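Local coordinates for protein VESB protease (PDB 4LK4) that probably acts as a secreted trypsin-like serine endopeptidase of Vibrio cholerae, hydrolysing peptide bonds within protein substrates, at residues A[54-59]-A[197-202]; A[118-123]-A[232-237]; A[130-135]-A[159-164]; A[184-189]-A[226-231]. The protein carries 1 engineered substitution. One frame throughout, in Å; residues are numbered along the deposited sequence.

Contact 1 (A[54-59]-A[197-202]). Engineered in segment 197-202: Ala199 (natural residue Ser).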
loop_
_atom_site.group_PDB
_atom_site.type_symbol
_atom_site.label_atom_id
_atom_site.label_comp_id
_atom_site.label_asym_id
_atom_site.label_seq_id
_atom_site.Cartn_x
_atom_site.Cartn_y
_atom_site.Cartn_z
ATOM N N ALA A 54 -2.428 -0.266 -4.119
ATOM C CA ALA A 54 -2.912 1.104 -4.063
ATOM C C ALA A 54 -3.707 1.284 -2.774
ATOM O O ALA A 54 -4.385 0.360 -2.348
ATOM C CB ALA A 54 -3.787 1.379 -5.275
ATOM N N ALA A 55 -3.636 2.440 -2.118
ATOM C CA ALA A 55 -4.416 2.594 -0.858
ATOM C C ALA A 55 -5.913 2.621 -1.087
ATOM O O ALA A 55 -6.678 2.106 -0.268
ATOM C CB ALA A 55 -4.004 3.827 -0.088
ATOM N N HIS A 56 -6.365 3.218 -2.178
ATOM C CA HIS A 56 -7.811 3.343 -2.323
ATOM C C HIS A 56 -8.546 2.008 -2.551
ATOM O O HIS A 56 -9.743 1.948 -2.371
ATOM C CB HIS A 56 -8.180 4.354 -3.395
ATOM C CG HIS A 56 -8.164 3.797 -4.764
ATOM N ND1 HIS A 56 -7.071 3.915 -5.594
ATOM C CD2 HIS A 56 -9.113 3.136 -5.468
ATOM C CE1 HIS A 56 -7.346 3.348 -6.751
ATOM N NE2 HIS A 56 -8.576 2.866 -6.701
ATOM N N CYS A 57 -7.838 0.945 -2.915
ATOM C CA CYS A 57 -8.411 -0.414 -2.916
ATOM C C CYS A 57 -9.039 -0.788 -1.565
ATOM O O CYS A 57 -9.860 -1.712 -1.484
ATOM C CB CYS A 57 -7.322 -1.437 -3.245
ATOM S SG CYS A 57 -6.669 -1.272 -4.926
ATOM N N PHE A 58 -8.630 -0.108 -0.493
ATOM C CA PHE A 58 -9.135 -0.428 0.828
ATOM C C PHE A 58 -9.965 0.671 1.458
ATOM O O PHE A 58 -10.232 0.593 2.632
ATOM C CB PHE A 58 -7.974 -0.831 1.742
ATOM C CG PHE A 58 -7.103 -1.882 1.156
ATOM C CD1 PHE A 58 -7.535 -3.173 1.084
ATOM C CD2 PHE A 58 -5.870 -1.576 0.660
ATOM C CE1 PHE A 58 -6.766 -4.151 0.534
ATOM C CE2 PHE A 58 -5.090 -2.546 0.103
ATOM C CZ PHE A 58 -5.552 -3.842 0.017
ATOM N N ASP A 59 -10.420 1.666 0.690
ATOM C CA ASP A 59 -11.297 2.717 1.259
ATOM C C ASP A 59 -12.408 2.093 2.111
ATOM O O ASP A 59 -12.732 2.592 3.205
ATOM C CB ASP A 59 -11.938 3.595 0.169
ATOM C CG ASP A 59 -10.957 4.595 -0.486
ATOM O OD1 ASP A 59 -9.982 5.042 0.149
ATOM O OD2 ASP A 59 -11.200 4.960 -1.666
ATOM N N GLY A 197 -9.484 -0.965 -15.657
ATOM C CA GLY A 197 -10.503 -1.234 -14.634
ATOM C C GLY A 197 -10.032 -1.641 -13.236
ATOM O O GLY A 197 -10.820 -1.514 -12.310
ATOM N N ASP A 198 -8.797 -2.161 -13.067
ATOM C CA ASP A 198 -8.321 -2.613 -11.718
ATOM C C ASP A 198 -7.009 -1.923 -11.214
ATOM O O ASP A 198 -5.828 -2.219 -11.630
ATOM C CB ASP A 198 -8.346 -4.182 -11.540
ATOM C CG ASP A 198 -7.044 -4.883 -11.976
ATOM O OD1 ASP A 198 -6.265 -4.274 -12.759
ATOM O OD2 ASP A 198 -6.816 -6.051 -11.566
ATOM N N ALA A 199 -7.255 -0.995 -10.284
ATOM C CA ALA A 199 -6.202 -0.327 -9.539
ATOM C C ALA A 199 -5.316 -1.282 -8.747
ATOM O O ALA A 199 -5.674 -2.422 -8.493
ATOM C CB ALA A 199 -6.819 0.691 -8.598
ATOM N N GLY A 200 -4.154 -0.784 -8.366
ATOM C CA GLY A 200 -3.222 -1.502 -7.505
ATOM C C GLY A 200 -2.135 -2.294 -8.232
ATOM O O GLY A 200 -1.091 -2.623 -7.649
ATOM N N GLY A 201 -2.362 -2.620 -9.489
ATOM C CA GLY A 201 -1.432 -3.435 -10.219
ATOM C C GLY A 201 -0.206 -2.654 -10.641
ATOM O O GLY A 201 -0.188 -1.421 -10.631
ATOM N N PRO A 202 0.826 -3.375 -11.010
ATOM C CA PRO A 202 2.111 -2.798 -11.341
ATOM C C PRO A 202 2.203 -2.216 -12.746
ATOM O O PRO A 202 1.634 -2.754 -13.685
ATOM C CB PRO A 202 3.034 -4.014 -11.290
ATOM C CG PRO A 202 2.157 -5.159 -11.733
ATOM C CD PRO A 202 0.855 -4.848 -11.036
#
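The His56 ring meets Ala199 at the junction of the two barrels of the trypsin fold. Ala199 is an engineered replacement for the natural serine, and its methyl CB approaches the ring obliquely, 3.3 Å from His56 CE1 and 3.4 Å from His56 NE2. His56 CG sits between its backbone N and carbonyl carbon (chi1 83°), and the ring beyond it brings CE1 and NE2 to Ala199.

The remaining apolar packing is looser. Ala54 CB rests 3.7 Å from Gly200 CA, where the two backbones come closest. Cys57 SG, in disulfide with Cys41, lies 4.2 Å from Ala199 CB and 3.9 Å from Ala199 O. Gly200 has a phi of 94°; at its backbone angles a CB would be jammed against Ala199 O and would also lie close to Cys57 SG.

Polar groups find partners outside the contact. His56 ND1 is hydrogen-bonded to Asp103 OD2, which fixes the rotation of the imidazole, and the Ala199 methyl meets its NE2-CE1 side. Asp198 OD2 binds Gln39 NE2 and Trp140 N.

His56, Asp103 and position 199 occupy the places of the S1 catalytic triad, with a methyl in place of the nucleophilic hydroxyl. The chain is also modelled from ahead of the expected activation site, and Asp198, which would receive the new amino terminus, is bonded elsewhere, consistent with an unactivated, zymogen-like state.

Contact 2 (A[118-123]-A[232-237])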
loop_
_atom_site.group_PDB
_atom_site.type_symbol
_atom_site.label_atom_id
_atom_site.label_comp_id
_atom_site.label_asym_id
_atom_site.label_seq_id
_atom_site.Cartn_x
_atom_site.Cartn_y
_atom_site.Cartn_z
ATOM N N ILE A 118 8.923 -9.115 -7.142
ATOM C CA ILE A 118 9.200 -8.104 -8.128
ATOM C C ILE A 118 10.382 -7.259 -7.667
ATOM O O ILE A 118 10.693 -7.206 -6.498
ATOM C CB ILE A 118 7.964 -7.226 -8.345
ATOM C CG1 ILE A 118 8.064 -6.534 -9.713
ATOM C CG2 ILE A 118 7.743 -6.252 -7.172
ATOM C CD1 ILE A 118 6.705 -6.092 -10.227
ATOM N N THR A 119 11.050 -6.623 -8.603
ATOM C CA THR A 119 12.121 -5.719 -8.302
ATOM C C THR A 119 11.546 -4.342 -8.496
ATOM O O THR A 119 10.955 -4.038 -9.539
ATOM C CB THR A 119 13.330 -5.979 -9.224
ATOM O OG1 THR A 119 13.812 -7.310 -8.991
ATOM C CG2 THR A 119 14.464 -4.981 -8.947
ATOM N N LEU A 120 11.681 -3.524 -7.463
ATOM C CA LEU A 120 11.138 -2.184 -7.478
ATOM C C LEU A 120 12.141 -1.258 -8.095
ATOM O O LEU A 120 13.333 -1.500 -8.017
ATOM C CB LEU A 120 10.831 -1.731 -6.056
ATOM C CG LEU A 120 9.692 -2.428 -5.318
ATOM C CD1 LEU A 120 9.426 -1.722 -4.000
ATOM C CD2 LEU A 120 8.433 -2.436 -6.142
ATOM N N ALA A 121 11.665 -0.193 -8.724
ATOM C CA ALA A 121 12.572 0.798 -9.297
ATOM C C ALA A 121 13.346 1.548 -8.183
ATOM O O ALA A 121 12.833 1.754 -7.084
ATOM C CB ALA A 121 11.795 1.777 -10.150
ATOM N N GLY A 122 14.577 1.951 -8.503
ATOM C CA GLY A 122 15.453 2.644 -7.579
ATOM C C GLY A 122 14.938 4.035 -7.298
ATOM O O GLY A 122 14.227 4.623 -8.103
ATOM N N PRO A 123 15.294 4.583 -6.146
ATOM C CA PRO A 123 14.815 5.940 -5.827
ATOM C C PRO A 123 15.088 6.968 -6.940
ATOM O O PRO A 123 14.291 7.871 -7.143
ATOM C CB PRO A 123 15.608 6.316 -4.569
ATOM C CG PRO A 123 16.204 5.043 -4.050
ATOM C CD PRO A 123 16.222 4.030 -5.141
ATOM N N THR A 232 0.869 5.758 -9.173
ATOM C CA THR A 232 1.631 6.135 -8.024
ATOM C C THR A 232 3.089 5.835 -8.348
ATOM O O THR A 232 3.400 4.815 -8.966
ATOM C CB THR A 232 1.174 5.388 -6.783
ATOM O OG1 THR A 232 -0.197 5.713 -6.510
ATOM C CG2 THR A 232 2.006 5.772 -5.581
ATOM N N ASN A 233 3.958 6.760 -7.951
ATOM C CA ASN A 233 5.360 6.734 -8.273
ATOM C C ASN A 233 6.207 5.919 -7.265
ATOM O O ASN A 233 6.510 6.395 -6.182
ATOM C CB ASN A 233 5.818 8.178 -8.330
ATOM C CG ASN A 233 7.298 8.321 -8.589
ATOM O OD1 ASN A 233 8.057 7.337 -8.621
ATOM N ND2 ASN A 233 7.727 9.566 -8.784
ATOM N N VAL A 234 6.600 4.703 -7.633
ATOM C CA VAL A 234 7.309 3.848 -6.708
ATOM C C VAL A 234 8.683 4.397 -6.293
ATOM O O VAL A 234 9.110 4.209 -5.132
ATOM C CB VAL A 234 7.440 2.422 -7.263
ATOM C CG1 VAL A 234 8.466 1.596 -6.494
ATOM C CG2 VAL A 234 6.105 1.728 -7.198
ATOM N N SER A 235 9.382 5.066 -7.202
ATOM C CA SER A 235 10.699 5.637 -6.851
ATOM C C SER A 235 10.602 6.593 -5.679
ATOM O O SER A 235 11.409 6.553 -4.759
ATOM C CB SER A 235 11.303 6.383 -8.012
ATOM O OG SER A 235 11.754 5.463 -8.964
ATOM N N TYR A 236 9.575 7.432 -5.707
ATOM C CA TYR A 236 9.398 8.477 -4.730
ATOM C C TYR A 236 9.054 7.862 -3.382
ATOM O O TYR A 236 9.139 8.543 -2.367
ATOM C CB TYR A 236 8.280 9.408 -5.237
ATOM C CG TYR A 236 7.859 10.545 -4.331
ATOM C CD1 TYR A 236 8.548 11.749 -4.323
ATOM C CD2 TYR A 236 6.774 10.424 -3.513
ATOM C CE1 TYR A 236 8.172 12.805 -3.496
ATOM C CE2 TYR A 236 6.380 11.465 -2.679
ATOM C CZ TYR A 236 7.089 12.650 -2.684
ATOM O OH TYR A 236 6.697 13.675 -1.876
ATOM N N PHE A 237 8.623 6.594 -3.375
ATOM C CA PHE A 237 8.092 5.959 -2.166
ATOM C C PHE A 237 8.939 4.823 -1.563
ATOM O O PHE A 237 8.486 4.143 -0.638
ATOM C CB PHE A 237 6.629 5.502 -2.402
ATOM C CG PHE A 237 5.604 6.620 -2.248
ATOM C CD1 PHE A 237 5.522 7.350 -1.076
ATOM C CD2 PHE A 237 4.743 6.941 -3.283
ATOM C CE1 PHE A 237 4.590 8.373 -0.942
ATOM C CE2 PHE A 237 3.835 7.963 -3.174
ATOM C CZ PHE A 237 3.749 8.682 -1.994
#
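Ser235 fits its short side chain against the backbone of Gly122 and Pro123, and it has the most surface buried here. With OG anti to the carbonyl carbon of Ser235 (chi1 -74°), the hydroxyl lies beside its own backbone N and meets Gly122 O, to which it donates at 2.8 Å, approaching 28° out of the carbonyl plane. The same OG accepts from the backbone N of Arg126, at the start of helix 125-128, so one buried hydroxyl is gripped by two bonds and ties the segment to the next helix as well. Beside this bond, Ser235 CB is 3.4 Å from Pro123 O, and the methyl of Ala121 stands 3.9 Å from Ser235 OG.

The 118-123 segment belongs to the connection that runs from the first barrel of the trypsin fold to the second, and here it passes alongside the turn leading from strand 229-233 into the C-terminal helix 238-243 of the protease domain. Backbone bonds of the connection to Phe45 and Gln211 place it against both barrels, while Ala121 O accepts from Arg238 NH1 of that helix.

Val234 supplies the apolar half. With CG1 anti to its backbone N (chi1 166°), this methyl is directed at Leu120, 4.0 Å from Leu120 CD2 and 4.1 Å from Leu120 CB, and the two side chains cross at about a right angle. Leu120 also touches Gln211 and Leu46. Behind Val234 the turn is closed by its own backbone, Phe237 N donating to Val234 O at 3.0 Å.

Contact 3 (A[130-135]-A[159-164])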
loop_
_atom_site.group_PDB
_atom_site.type_symbol
_atom_site.label_atom_id
_atom_site.label_comp_id
_atom_site.label_asym_id
_atom_site.label_seq_id
_atom_site.Cartn_x
_atom_site.Cartn_y
_atom_site.Cartn_z
ATOM N N PRO A 130 13.245 9.536 -19.739
ATOM C CA PRO A 130 12.642 10.530 -20.620
ATOM C C PRO A 130 11.198 10.165 -20.931
ATOM O O PRO A 130 10.806 9.003 -20.802
ATOM C CB PRO A 130 13.479 10.419 -21.884
ATOM C CG PRO A 130 13.877 8.988 -21.909
ATOM C CD PRO A 130 14.187 8.670 -20.475
ATOM N N ALA A 131 10.433 11.171 -21.344
ATOM C CA ALA A 131 9.075 10.984 -21.817
ATOM C C ALA A 131 9.136 9.999 -22.972
ATOM O O ALA A 131 10.104 9.957 -23.703
ATOM C CB ALA A 131 8.471 12.317 -22.276
ATOM N N LEU A 132 8.086 9.200 -23.085
ATOM C CA LEU A 132 7.971 8.118 -24.065
ATOM C C LEU A 132 8.737 6.863 -23.716
ATOM O O LEU A 132 8.738 5.946 -24.491
ATOM C CB LEU A 132 8.351 8.578 -25.460
ATOM C CG LEU A 132 7.495 9.671 -26.107
ATOM C CD1 LEU A 132 7.833 9.696 -27.586
ATOM C CD2 LEU A 132 6.004 9.461 -26.003
ATOM N N THR A 133 9.395 6.814 -22.570
ATOM C CA THR A 133 9.937 5.558 -22.077
ATOM C C THR A 133 8.811 4.508 -22.118
ATOM O O THR A 133 7.744 4.725 -21.580
ATOM C CB THR A 133 10.461 5.717 -20.647
ATOM O OG1 THR A 133 11.613 6.574 -20.658
ATOM C CG2 THR A 133 10.788 4.354 -20.028
ATOM N N PRO A 134 9.031 3.388 -22.820
ATOM C CA PRO A 134 7.989 2.377 -22.895
ATOM C C PRO A 134 7.764 1.701 -21.545
ATOM O O PRO A 134 8.733 1.300 -20.901
ATOM C CB PRO A 134 8.567 1.370 -23.911
ATOM C CG PRO A 134 9.556 2.165 -24.712
ATOM C CD PRO A 134 10.170 3.072 -23.715
ATOM N N LEU A 135 6.508 1.572 -21.125
ATOM C CA LEU A 135 6.183 0.882 -19.899
ATOM C C LEU A 135 5.105 -0.144 -20.178
ATOM O O LEU A 135 4.365 -0.022 -21.149
ATOM C CB LEU A 135 5.674 1.883 -18.849
ATOM C CG LEU A 135 6.524 3.146 -18.656
ATOM C CD1 LEU A 135 5.783 4.106 -17.738
ATOM C CD2 LEU A 135 7.872 2.817 -18.066
ATOM N N ASP A 159 1.052 -2.058 -23.311
ATOM C CA ASP A 159 2.099 -1.061 -23.262
ATOM C C ASP A 159 1.512 0.338 -23.242
ATOM O O ASP A 159 0.468 0.598 -23.822
ATOM C CB ASP A 159 3.081 -1.242 -24.405
ATOM C CG ASP A 159 4.091 -2.366 -24.132
ATOM O OD1 ASP A 159 4.251 -2.778 -22.950
ATOM O OD2 ASP A 159 4.756 -2.816 -25.091
ATOM N N VAL A 160 2.203 1.212 -22.524
ATOM C CA VAL A 160 1.852 2.601 -22.413
ATOM C C VAL A 160 3.144 3.380 -22.446
ATOM O O VAL A 160 4.185 2.855 -22.085
ATOM C CB VAL A 160 1.117 2.881 -21.082
ATOM C CG1 VAL A 160 -0.192 2.131 -21.032
ATOM C CG2 VAL A 160 1.957 2.483 -19.890
ATOM N N ASP A 161 3.065 4.637 -22.854
ATOM C CA ASP A 161 4.240 5.545 -22.878
ATOM C C ASP A 161 4.244 6.554 -21.729
ATOM O O ASP A 161 3.216 7.167 -21.428
ATOM C CB ASP A 161 4.260 6.338 -24.182
ATOM C CG ASP A 161 4.715 5.517 -25.369
ATOM O OD1 ASP A 161 5.075 4.326 -25.198
ATOM O OD2 ASP A 161 4.718 6.075 -26.493
ATOM N N LEU A 162 5.407 6.776 -21.126
ATOM C CA LEU A 162 5.557 7.824 -20.107
ATOM C C LEU A 162 5.256 9.192 -20.718
ATOM O O LEU A 162 5.695 9.467 -21.804
ATOM C CB LEU A 162 6.964 7.800 -19.519
ATOM C CG LEU A 162 7.269 8.650 -18.277
ATOM C CD1 LEU A 162 6.313 8.419 -17.106
ATOM C CD2 LEU A 162 8.713 8.394 -17.853
ATOM N N VAL A 163 4.472 10.002 -20.011
ATOM C CA VAL A 163 4.077 11.356 -20.391
ATOM C C VAL A 163 4.910 12.409 -19.628
ATOM O O VAL A 163 5.354 12.143 -18.518
ATOM C CB VAL A 163 2.589 11.558 -20.016
ATOM C CG1 VAL A 163 2.095 12.976 -20.300
ATOM C CG2 VAL A 163 1.715 10.537 -20.729
ATOM N N SER A 164 5.119 13.592 -20.226
ATOM C CA SER A 164 5.817 14.724 -19.549
ATOM C C SER A 164 5.104 15.075 -18.271
ATOM O O SER A 164 3.900 15.263 -18.278
ATOM C CB SER A 164 5.858 16.008 -20.413
ATOM O OG SER A 164 6.478 15.784 -21.702
#
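Leu135 and Val160 form the tight part of this antiparallel pairing between strands 134-139 and 156-162. They are a hydrogen-bonded pair: Leu135 N reaches Val160 O at 2.8 Å, and Val160 N returns to Leu135 O at 2.8 Å. Leu135 CB packs 3.9 Å from Val160 CG2, and both side chains lie on Ile203 of the neighbouring strand. Leu162 extends this buried side, its CB 4.3 Å from Leu135 CD1, while its backbone N donates to Thr133 O.

On the solvent side, strand 134-139 is preceded by a type II turn from Pro130 to Thr133. Pro130 O closes the turn, accepting from both Thr133 N and Thr133 OG1, the latter at 2.6 Å in the carbonyl plane. Leu132 N still donates to Leu162 O at 2.7 Å, but the Leu132 side chain merely touches Asp161, CD2 to OD2.

Asp161 is the non-hydrogen-bonded partner of Pro134. It and Asp159 have cations as outside partners, Arg10 for Asp161 and Lys206 for Asp159. Asp159 OD1 lies 3.3 Å from Leu135 O, both acceptors; the bond of OD1 to Thr136 OG1 and the salt bridge of OD2 to Lys206 probably offset that repulsion.

Contact 4 (A[184-189]-A[226-231])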
loop_
_atom_site.group_PDB
_atom_site.type_symbol
_atom_site.label_atom_id
_atom_site.label_comp_id
_atom_site.label_asym_id
_atom_site.label_seq_id
_atom_site.Cartn_x
_atom_site.Cartn_y
_atom_site.Cartn_z
ATOM N N ASN A 184 2.932 10.933 -7.997
ATOM C CA ASN A 184 2.409 10.188 -9.111
ATOM C C ASN A 184 2.800 10.746 -10.457
ATOM O O ASN A 184 3.294 11.878 -10.555
ATOM C CB ASN A 184 0.889 10.003 -8.993
ATOM C CG ASN A 184 0.125 11.316 -8.892
ATOM O OD1 ASN A 184 0.623 12.382 -9.224
ATOM N ND2 ASN A 184 -1.116 11.224 -8.454
ATOM N N PHE A 185 2.638 9.912 -11.481
ATOM C CA PHE A 185 2.936 10.287 -12.875
ATOM C C PHE A 185 1.895 9.697 -13.820
ATOM O O PHE A 185 1.059 8.887 -13.413
ATOM C CB PHE A 185 4.336 9.791 -13.280
ATOM C CG PHE A 185 4.466 8.294 -13.342
ATOM C CD1 PHE A 185 4.143 7.601 -14.488
ATOM C CD2 PHE A 185 4.927 7.579 -12.251
ATOM C CE1 PHE A 185 4.299 6.226 -14.547
ATOM C CE2 PHE A 185 5.035 6.208 -12.291
ATOM C CZ PHE A 185 4.730 5.533 -13.446
ATOM N N CYS A 186 1.998 10.076 -15.085
ATOM C CA CYS A 186 1.059 9.709 -16.114
ATOM C C CYS A 186 1.718 8.876 -17.187
ATOM O O CYS A 186 2.896 9.037 -17.488
ATOM C CB CYS A 186 0.546 10.963 -16.822
ATOM S SG CYS A 186 -0.619 11.942 -15.877
ATOM N N ALA A 187 0.917 8.038 -17.820
ATOM C CA ALA A 187 1.362 7.303 -18.970
ATOM C C ALA A 187 0.180 7.096 -19.870
ATOM O O ALA A 187 -0.959 6.975 -19.415
ATOM C CB ALA A 187 1.927 5.976 -18.542
ATOM N N ALA A 188 0.458 7.030 -21.157
ATOM C CA ALA A 188 -0.589 7.038 -22.153
ATOM C C ALA A 188 -0.660 5.752 -22.910
ATOM O O ALA A 188 0.355 5.188 -23.334
ATOM C CB ALA A 188 -0.367 8.188 -23.124
ATOM N N ARG A 189 -1.888 5.313 -23.109
ATOM C CA ARG A 189 -2.157 4.215 -24.012
ATOM C C ARG A 189 -2.113 4.637 -25.442
ATOM O O ARG A 189 -2.276 5.809 -25.752
ATOM C CB ARG A 189 -3.465 3.574 -23.658
ATOM C CG ARG A 189 -3.148 2.713 -22.464
ATOM C CD ARG A 189 -4.342 2.125 -21.828
ATOM N NE ARG A 189 -4.992 1.184 -22.723
ATOM C CZ ARG A 189 -5.734 0.198 -22.278
ATOM N NH1 ARG A 189 -5.857 0.060 -20.941
ATOM N NH2 ARG A 189 -6.340 -0.621 -23.143
ATOM N N GLY A 226 -9.730 11.454 -24.000
ATOM C CA GLY A 226 -8.693 12.476 -23.921
ATOM C C GLY A 226 -8.057 12.625 -22.547
ATOM O O GLY A 226 -7.881 13.733 -22.059
ATOM N N THR A 227 -7.707 11.497 -21.931
ATOM C CA THR A 227 -7.015 11.452 -20.633
ATOM C C THR A 227 -5.842 10.420 -20.621
ATOM O O THR A 227 -5.762 9.493 -21.460
ATOM C CB THR A 227 -7.985 11.029 -19.509
ATOM O OG1 THR A 227 -8.411 9.671 -19.743
ATOM C CG2 THR A 227 -9.240 11.984 -19.415
ATOM N N TYR A 228 -4.957 10.608 -19.654
ATOM C CA TYR A 228 -3.893 9.687 -19.337
ATOM C C TYR A 228 -4.288 8.815 -18.146
ATOM O O TYR A 228 -5.240 9.117 -17.435
ATOM C CB TYR A 228 -2.650 10.480 -18.902
ATOM C CG TYR A 228 -2.215 11.560 -19.861
ATOM C CD1 TYR A 228 -2.110 11.304 -21.232
ATOM C CD2 TYR A 228 -1.856 12.811 -19.394
ATOM C CE1 TYR A 228 -1.700 12.286 -22.112
ATOM C CE2 TYR A 228 -1.451 13.808 -20.265
ATOM C CZ TYR A 228 -1.368 13.540 -21.625
ATOM O OH TYR A 228 -0.962 14.530 -22.491
ATOM N N GLY A 229 -3.522 7.759 -17.907
ATOM C CA GLY A 229 -3.632 6.973 -16.696
ATOM C C GLY A 229 -2.646 7.552 -15.706
ATOM O O GLY A 229 -1.567 8.013 -16.092
ATOM N N VAL A 230 -3.028 7.530 -14.422
ATOM C CA VAL A 230 -2.209 8.076 -13.368
ATOM C C VAL A 230 -1.718 6.955 -12.466
ATOM O O VAL A 230 -2.497 6.114 -12.027
ATOM C CB VAL A 230 -3.021 9.083 -12.585
ATOM C CG1 VAL A 230 -2.230 9.592 -11.407
ATOM C CG2 VAL A 230 -3.434 10.219 -13.502
ATOM N N TYR A 231 -0.424 6.973 -12.176
ATOM C CA TYR A 231 0.253 5.862 -11.511
ATOM C C TYR A 231 1.033 6.391 -10.328
ATOM O O TYR A 231 1.763 7.378 -10.443
ATOM C CB TYR A 231 1.207 5.168 -12.487
ATOM C CG TYR A 231 0.515 4.645 -13.720
ATOM C CD1 TYR A 231 0.268 5.466 -14.810
ATOM C CD2 TYR A 231 0.080 3.334 -13.779
ATOM C CE1 TYR A 231 -0.412 4.999 -15.909
ATOM C CE2 TYR A 231 -0.575 2.843 -14.877
ATOM C CZ TYR A 231 -0.825 3.674 -15.936
ATOM O OH TYR A 231 -1.460 3.127 -17.019
HETATM O O HOH W 1 -2.154 4.473 -18.927
#
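Strands 184-189 and 229-233 pair antiparallel in the second barrel of the trypsin fold. Phe185 with Tyr231 and Ala187 with Gly229 are hydrogen-bonded pairs; Tyr231 N donates to Phe185 O at 2.7 Å and Ala187 N to Gly229 O at 3.0 Å. Between them Cys186 and Val230 form a non-hydrogen-bonded pair.

On the side of Phe185 and Tyr231, the Phe185 ring turns back over the neighbouring strand, chi1 66° setting CG between the backbone N and carbonyl carbon. Tyr231 CB sits over one face of that ring in a CH-pi contact, 3.7 Å from Phe185 CZ. The two rings themselves are slid apart, planes 22° from parallel, and barely overlap. Further along, the Tyr231 ring approaches the Ala187 methyl, CE1 to CB 3.7 Å.

The side of Cys186 and Val230 packs otherwise. Cys186 SG, in disulfide with Cys168, lies 3.8 Å from Tyr228 CD2, an oblique sulfur-aromatic contact, and 4.1 Å from Val230 CG2. Tyr228 also has Ala188 CB near its CD1, and it leans on Leu167 and Val171 of helix 165-172. At the strand end, Asn184 ND2 touches Val230 CG1 at 3.6 Å.

The neighbouring loops 192-195 and 222-225 are not modelled, so a formed pocket is not seen, but strand 229-231 probably corresponds to one wall of the primary specificity pocket of trypsin-like proteases.

Overall arrangement
All four contacts lie in the trypsin-like domain, and contact 1 marks its probable active site. Contacts 3 and 4 are neighbours in the second barrel, centres 9 Å apart: strands 156-162 and 184-189 run side by side, with Asp161 O near Ala188 N and Val163 N near Cys186 O at hydrogen-bonding distances. Contacts 2 and 4 share strand 229-233, and Thr232 and Asn233 pack on Asn184 and Phe185. Contact 1 touches none of the others; its centre is about 15 Å from that of contact 4, 16 Å from that of contact 2 and 21 Å from that of contact 3, which is thus the most remote from the presumed catalytic residues.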